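Protein NBR1 homolog (Arabidopsis thaliana, PDB 6TGS) probably acts as a receptor for autophagic degradation of ubiquitinated protein aggregates in the vacuole, this fragment being its PB1 domain, which mediates homodimerization. Local coordinates at residues N47-S59 / V77-A91. The protein carries 3 engineered substitutions. Residues are numbered along the deposited sequence; the frame is centred on the assembly and turned at random.
Sequences NLSADAELSLTYS and VTNQRLKFLKINVNA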
loop_
_atom_site.group_PDB
_atom_site.type_symbol
_atom_site.label_atom_id
_atom_site.label_comp_id
_atom_site.label_asym_id
_atom_site.label_seq_id
_atom_site.Cartn_x
_atom_site.Cartn_y
_atom_site.Cartn_z
ATOM N N ASN A 47 -6.060 13.694 4.121
ATOM C CA ASN A 47 -5.900 14.621 5.238
ATOM C C ASN A 47 -5.916 13.881 6.575
ATOM O O ASN A 47 -6.705 14.171 7.476
ATOM C CB ASN A 47 -6.963 15.728 5.215
ATOM C CG ASN A 47 -6.576 16.898 6.089
ATOM O OD1 ASN A 47 -5.401 17.237 6.182
ATOM N ND2 ASN A 47 -7.556 17.505 6.755
ATOM N N LEU A 48 -5.019 12.911 6.686
ATOM C CA LEU A 48 -4.794 12.181 7.927
ATOM C C LEU A 48 -3.421 12.561 8.474
ATOM O O LEU A 48 -2.674 13.302 7.838
ATOM C CB LEU A 48 -4.886 10.674 7.682
ATOM C CG LEU A 48 -5.907 10.139 6.678
ATOM C CD1 LEU A 48 -5.770 8.621 6.529
ATOM C CD2 LEU A 48 -7.317 10.511 7.074
ATOM N N SER A 49 -3.105 12.051 9.673
ATOM C CA SER A 49 -1.753 12.159 10.219
ATOM C C SER A 49 -0.864 11.075 9.625
ATOM O O SER A 49 -1.227 9.896 9.641
ATOM C CB SER A 49 -1.749 12.011 11.745
ATOM O OG SER A 49 -2.453 13.046 12.396
ATOM N N ALA A 50 0.319 11.466 9.139
ATOM C CA ALA A 50 1.244 10.463 8.627
ATOM C C ALA A 50 1.777 9.553 9.724
ATOM O O ALA A 50 2.166 8.412 9.435
ATOM C CB ALA A 50 2.400 11.147 7.902
ATOM N N ASP A 51 1.777 10.007 10.979
ATOM C CA ASP A 51 2.202 9.143 12.069
ATOM C C ASP A 51 1.043 8.526 12.834
ATOM O O ASP A 51 1.262 7.928 13.897
ATOM C CB ASP A 51 3.139 9.879 13.041
ATOM C CG ASP A 51 2.542 11.129 13.679
ATOM O OD1 ASP A 51 1.403 11.532 13.398
ATOM O OD2 ASP A 51 3.243 11.704 14.544
ATOM N N ALA A 52 -0.179 8.625 12.319
ATOM C CA ALA A 52 -1.266 7.879 12.929
ATOM C C ALA A 52 -1.037 6.375 12.801
ATOM O O ALA A 52 -0.381 5.895 11.871
ATOM C CB ALA A 52 -2.599 8.247 12.287
ATOM N N GLU A 53 -1.621 5.609 13.731
ATOM C CA GLU A 53 -1.537 4.143 13.687
ATOM C C GLU A 53 -2.675 3.589 12.827
ATOM O O GLU A 53 -3.680 3.068 13.311
ATOM C CB GLU A 53 -1.557 3.562 15.098
ATOM C CG GLU A 53 -0.221 3.642 15.794
ATOM C CD GLU A 53 -0.055 2.578 16.857
ATOM O OE1 GLU A 53 -1.083 2.093 17.373
ATOM O OE2 GLU A 53 1.104 2.227 17.169
ATOM N N LEU A 54 -2.479 3.674 11.516
ATOM C CA LEU A 54 -3.488 3.304 10.537
ATOM C C LEU A 54 -3.436 1.809 10.295
ATOM O O LEU A 54 -2.354 1.229 10.218
ATOM C CB LEU A 54 -3.238 4.033 9.220
ATOM C CG LEU A 54 -3.133 5.557 9.317
ATOM C CD1 LEU A 54 -2.671 6.154 8.001
ATOM C CD2 LEU A 54 -4.476 6.119 9.696
ATOM N N SER A 55 -4.596 1.187 10.171
ATOM C CA SER A 55 -4.653 -0.189 9.703
ATOM C C SER A 55 -4.696 -0.171 8.176
ATOM O O SER A 55 -5.646 0.351 7.586
ATOM C CB SER A 55 -5.866 -0.919 10.282
ATOM O OG SER A 55 -6.207 -2.059 9.512
ATOM N N LEU A 56 -3.672 -0.738 7.542
ATOM C CA LEU A 56 -3.557 -0.808 6.091
ATOM C C LEU A 56 -3.638 -2.278 5.704
ATOM O O LEU A 56 -2.747 -3.056 6.057
ATOM C CB LEU A 56 -2.245 -0.185 5.620
ATOM C CG LEU A 56 -1.997 1.238 6.145
ATOM C CD1 LEU A 56 -0.647 1.789 5.656
ATOM C CD2 LEU A 56 -3.138 2.128 5.707
ATOM N N THR A 57 -4.725 -2.672 5.031
ATOM C CA THR A 57 -4.948 -4.081 4.734
ATOM C C THR A 57 -5.248 -4.292 3.257
ATOM O O THR A 57 -5.792 -3.407 2.592
ATOM C CB THR A 57 -6.114 -4.660 5.563
ATOM O OG1 THR A 57 -7.293 -3.862 5.398
ATOM C CG2 THR A 57 -5.725 -4.716 7.050
ATOM N N TYR A 58 -4.906 -5.473 2.742
ATOM C CA TYR A 58 -5.411 -5.896 1.444
ATOM C C TYR A 58 -5.876 -7.339 1.519
ATOM O O TYR A 58 -5.483 -8.077 2.421
ATOM C CB TYR A 58 -4.370 -5.729 0.332
ATOM C CG TYR A 58 -3.142 -6.615 0.361
ATOM C CD1 TYR A 58 -3.111 -7.823 -0.346
ATOM C CD2 TYR A 58 -1.982 -6.210 1.025
ATOM C CE1 TYR A 58 -1.965 -8.607 -0.369
ATOM C CE2 TYR A 58 -0.835 -6.984 1.006
ATOM C CZ TYR A 58 -0.838 -8.190 0.308
ATOM O OH TYR A 58 0.300 -8.972 0.288
ATOM N N SER A 59 -6.760 -7.722 0.590
ATOM C CA SER A 59 -7.278 -9.090 0.539
ATOM C C SER A 59 -6.490 -9.900 -0.475
ATOM O O SER A 59 -6.446 -9.549 -1.661
ATOM C CB SER A 59 -8.775 -9.129 0.217
ATOM O OG SER A 59 -9.513 -8.291 1.084
ATOM N N VAL A 77 4.913 -7.730 -1.307
ATOM C CA VAL A 77 3.957 -7.428 -2.404
ATOM C C VAL A 77 4.677 -7.660 -3.736
ATOM O O VAL A 77 4.103 -8.255 -4.625
ATOM C CB VAL A 77 3.419 -5.994 -2.286
ATOM C CG1 VAL A 77 2.782 -5.518 -3.577
ATOM C CG2 VAL A 77 2.441 -5.865 -1.131
ATOM N N THR A 78 5.905 -7.197 -3.824
ATOM C CA THR A 78 6.727 -7.338 -5.052
ATOM C C THR A 78 7.185 -8.788 -5.209
ATOM O O THR A 78 7.130 -9.302 -6.324
ATOM C CB THR A 78 7.941 -6.413 -4.901
ATOM O OG1 THR A 78 8.998 -7.093 -4.231
ATOM C CG2 THR A 78 7.636 -5.150 -4.133
ATOM N N ASN A 79 7.641 -9.399 -4.122
ATOM C CA ASN A 79 8.160 -10.784 -4.184
ATOM C C ASN A 79 7.095 -11.658 -4.800
ATOM O O ASN A 79 7.413 -12.549 -5.566
ATOM C CB ASN A 79 8.468 -11.357 -2.810
ATOM C CG ASN A 79 9.685 -10.765 -2.153
ATOM O OD1 ASN A 79 10.344 -9.905 -2.724
ATOM N ND2 ASN A 79 9.972 -11.231 -0.952
ATOM N N GLN A 80 5.871 -11.334 -4.488
ATOM C CA GLN A 80 4.697 -12.112 -4.987
ATOM C C GLN A 80 4.246 -11.695 -6.407
ATOM O O GLN A 80 3.213 -12.188 -6.870
ATOM C CB GLN A 80 3.514 -12.030 -4.019
ATOM C CG GLN A 80 3.693 -12.821 -2.734
ATOM C CD GLN A 80 2.573 -12.586 -1.751
ATOM O OE1 GLN A 80 2.228 -11.457 -1.428
ATOM N NE2 GLN A 80 1.991 -13.666 -1.261
ATOM N N ARG A 81 4.953 -10.762 -7.022
ATOM C CA ARG A 81 4.633 -10.310 -8.392
ATOM C C ARG A 81 3.209 -9.776 -8.516
ATOM O O ARG A 81 2.606 -9.982 -9.554
ATOM C CB ARG A 81 4.971 -11.392 -9.406
ATOM C CG ARG A 81 6.448 -11.745 -9.484
ATOM C CD ARG A 81 6.640 -12.777 -10.576
ATOM N NE ARG A 81 7.924 -13.449 -10.491
ATOM C CZ ARG A 81 9.009 -13.088 -11.166
ATOM N NH1 ARG A 81 8.970 -12.053 -11.986
ATOM N NH2 ARG A 81 10.130 -13.768 -11.014
ATOM N N LEU A 82 2.686 -9.124 -7.480
ATOM C CA LEU A 82 1.404 -8.399 -7.649
ATOM C C LEU A 82 1.639 -7.200 -8.573
ATOM O O LEU A 82 2.697 -6.564 -8.448
ATOM C CB LEU A 82 0.865 -7.965 -6.281
ATOM C CG LEU A 82 0.775 -9.068 -5.228
ATOM C CD1 LEU A 82 -0.008 -8.595 -4.014
ATOM C CD2 LEU A 82 0.149 -10.324 -5.812
ATOM N N LYS A 83 0.660 -6.890 -9.404
ATOM C CA LYS A 83 0.752 -5.702 -10.297
ATOM C C LYS A 83 -0.280 -4.664 -9.890
ATOM O O LYS A 83 -0.149 -3.506 -10.288
ATOM C CB LYS A 83 0.353 -6.125 -11.705
ATOM C CG LYS A 83 0.470 -5.019 -12.749
ATOM C CD LYS A 83 -0.145 -5.357 -14.087
ATOM C CE LYS A 83 0.049 -4.273 -15.123
ATOM N NZ LYS A 83 1.468 -4.157 -15.537
ATOM N N PHE A 84 -1.167 -4.871 -9.122
ATOM C CA PHE A 84 -2.334 -4.190 -8.515
ATOM C C PHE A 84 -2.381 -4.543 -7.034
ATOM O O PHE A 84 -2.216 -5.704 -6.692
ATOM C CB PHE A 84 -3.616 -4.517 -9.276
ATOM C CG PHE A 84 -4.864 -3.923 -8.685
ATOM C CD1 PHE A 84 -4.946 -2.567 -8.428
ATOM C CD2 PHE A 84 -5.961 -4.716 -8.397
ATOM C CE1 PHE A 84 -6.092 -2.015 -7.885
ATOM C CE2 PHE A 84 -7.108 -4.163 -7.852
ATOM C CZ PHE A 84 -7.174 -2.812 -7.610
ATOM N N LEU A 85 -2.472 -3.333 -6.355
ATOM C CA LEU A 85 -2.694 -3.470 -4.910
ATOM C C LEU A 85 -3.837 -2.555 -4.495
ATOM O O LEU A 85 -3.748 -1.384 -4.737
ATOM C CB LEU A 85 -1.396 -3.128 -4.194
ATOM C CG LEU A 85 -1.438 -3.211 -2.677
ATOM C CD1 LEU A 85 -1.736 -4.631 -2.239
ATOM C CD2 LEU A 85 -0.117 -2.747 -2.099
ATOM N N LYS A 86 -4.866 -3.132 -3.905
ATOM C CA LYS A 86 -5.934 -2.326 -3.326
ATOM C C LYS A 86 -5.802 -2.378 -1.817
ATOM O O LYS A 86 -5.944 -3.457 -1.225
ATOM C CB LYS A 86 -7.323 -2.800 -3.732
ATOM C CG LYS A 86 -8.405 -1.919 -3.121
ATOM C CD LYS A 86 -9.766 -2.581 -3.096
ATOM C CE LYS A 86 -10.870 -1.552 -2.829
ATOM N NZ LYS A 86 -11.362 -1.541 -1.435
ATOM N N ILE A 87 -5.561 -1.217 -1.202
ATOM C CA ILE A 87 -5.332 -1.098 0.239
ATOM C C ILE A 87 -6.550 -0.447 0.882
ATOM O O ILE A 87 -6.940 0.665 0.509
ATOM C CB ILE A 87 -4.072 -0.273 0.541
ATOM C CG1 ILE A 87 -2.815 -0.911 -0.055
ATOM C CG2 ILE A 87 -3.935 -0.023 2.061
ATOM C CD1 ILE A 87 -1.578 -0.027 0.109
ATOM N N ASN A 88 -7.141 -1.112 1.876
ATOM C CA ASN A 88 -8.181 -0.477 2.665
ATOM C C ASN A 88 -7.546 0.193 3.879
ATOM O O ASN A 88 -6.707 -0.411 4.565
ATOM C CB ASN A 88 -9.225 -1.499 3.134
ATOM C CG ASN A 88 -10.178 -1.928 2.031
ATOM O OD1 ASN A 88 -10.368 -1.221 1.049
ATOM N ND2 ASN A 88 -10.792 -3.094 2.202
ATOM N N VAL A 89 -7.975 1.424 4.173
ATOM C CA VAL A 89 -7.437 2.208 5.286
ATOM C C VAL A 89 -8.477 2.288 6.380
ATOM O O VAL A 89 -9.602 2.736 6.142
ATOM C CB VAL A 89 -7.054 3.641 4.858
ATOM C CG1 VAL A 89 -6.487 4.401 6.062
ATOM C CG2 VAL A 89 -6.068 3.611 3.750
ATOM N N ASN A 90 -8.110 1.886 7.586
ATOM C CA ASN A 90 -8.970 2.121 8.729
ATOM C C ASN A 90 -8.170 2.803 9.823
ATOM O O ASN A 90 -6.987 2.512 10.022
ATOM C CB ASN A 90 -9.587 0.824 9.233
ATOM C CG ASN A 90 -10.635 0.297 8.297
ATOM O OD1 ASN A 90 -11.808 0.653 8.399
ATOM N ND2 ASN A 90 -10.222 -0.544 7.358
ATOM N N ALA A 91 -8.811 3.735 10.511
ATOM C CA ALA A 91 -8.142 4.545 11.508
ATOM C C ALA A 91 -8.688 4.227 12.893
ATOM O O ALA A 91 -9.861 3.875 13.050
ATOM C CB ALA A 91 -8.309 6.033 11.200
HETATM O O HOH W 1 -7.649 -1.793 7.077
HETATM O O HOH W 2 -8.634 -5.386 3.316
HETATM O O HOH W 3 -7.464 -5.681 -1.358
#
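S55 and N90 bond backbone to backbone in both directions, as do T57 and N88, so strand 55-59 runs antiparallel to strand 84-90. The shortest of the four bonds goes from S55 N to N90 O (2.7 Å), and the straightest, from N90 N to S55 O, has an angle of 168° at the hydrogen. Between the two couples lies the non-hydrogen-bonded pair L56 and V89, where the CA of L56 makes a CA-H...O contact with N88 O. Beyond T57 the direct pairing gives way to a water, which accepts from S59 N and donates to K86 O.

The apolar side chains gather on one face. L56 and V89 lie side by side, with L56 CD2 3.8 Å from V89 CG2, while I87 CG2 meets L56 CB. In the ubiquitin-like fold of PB1 domains this strand pair belongs to the mixed sheet, 84-90 running parallel to strand 8-14 on its other flank, and helix 35-46 packs against L56 through M35. L48, in the loop after that helix, reaches V89 CG1 with its CD1.

Y58 turns its ring toward the end of helix 71-79. With CG set between backbone N and carbonyl carbon (chi1 68°), one ring face receives L85 CD1 in a CH-pi contact, 3.8 Å from the centroid. L82 CD1 and V77 CG2 approach the ring obliquely. Without the ring, as with an alanine here, L85 CD1 would probably lose its aromatic partner and a gap would be likely to open beside V77 and L82.

The polar face is hydrated: one water joins S55 OG, T57 OG1 (2.7 Å) and N90 ND2, and donates to S55 O. Farther along the same face, K86 NZ donates to a lone pair of N88 OD1 (2.7 Å).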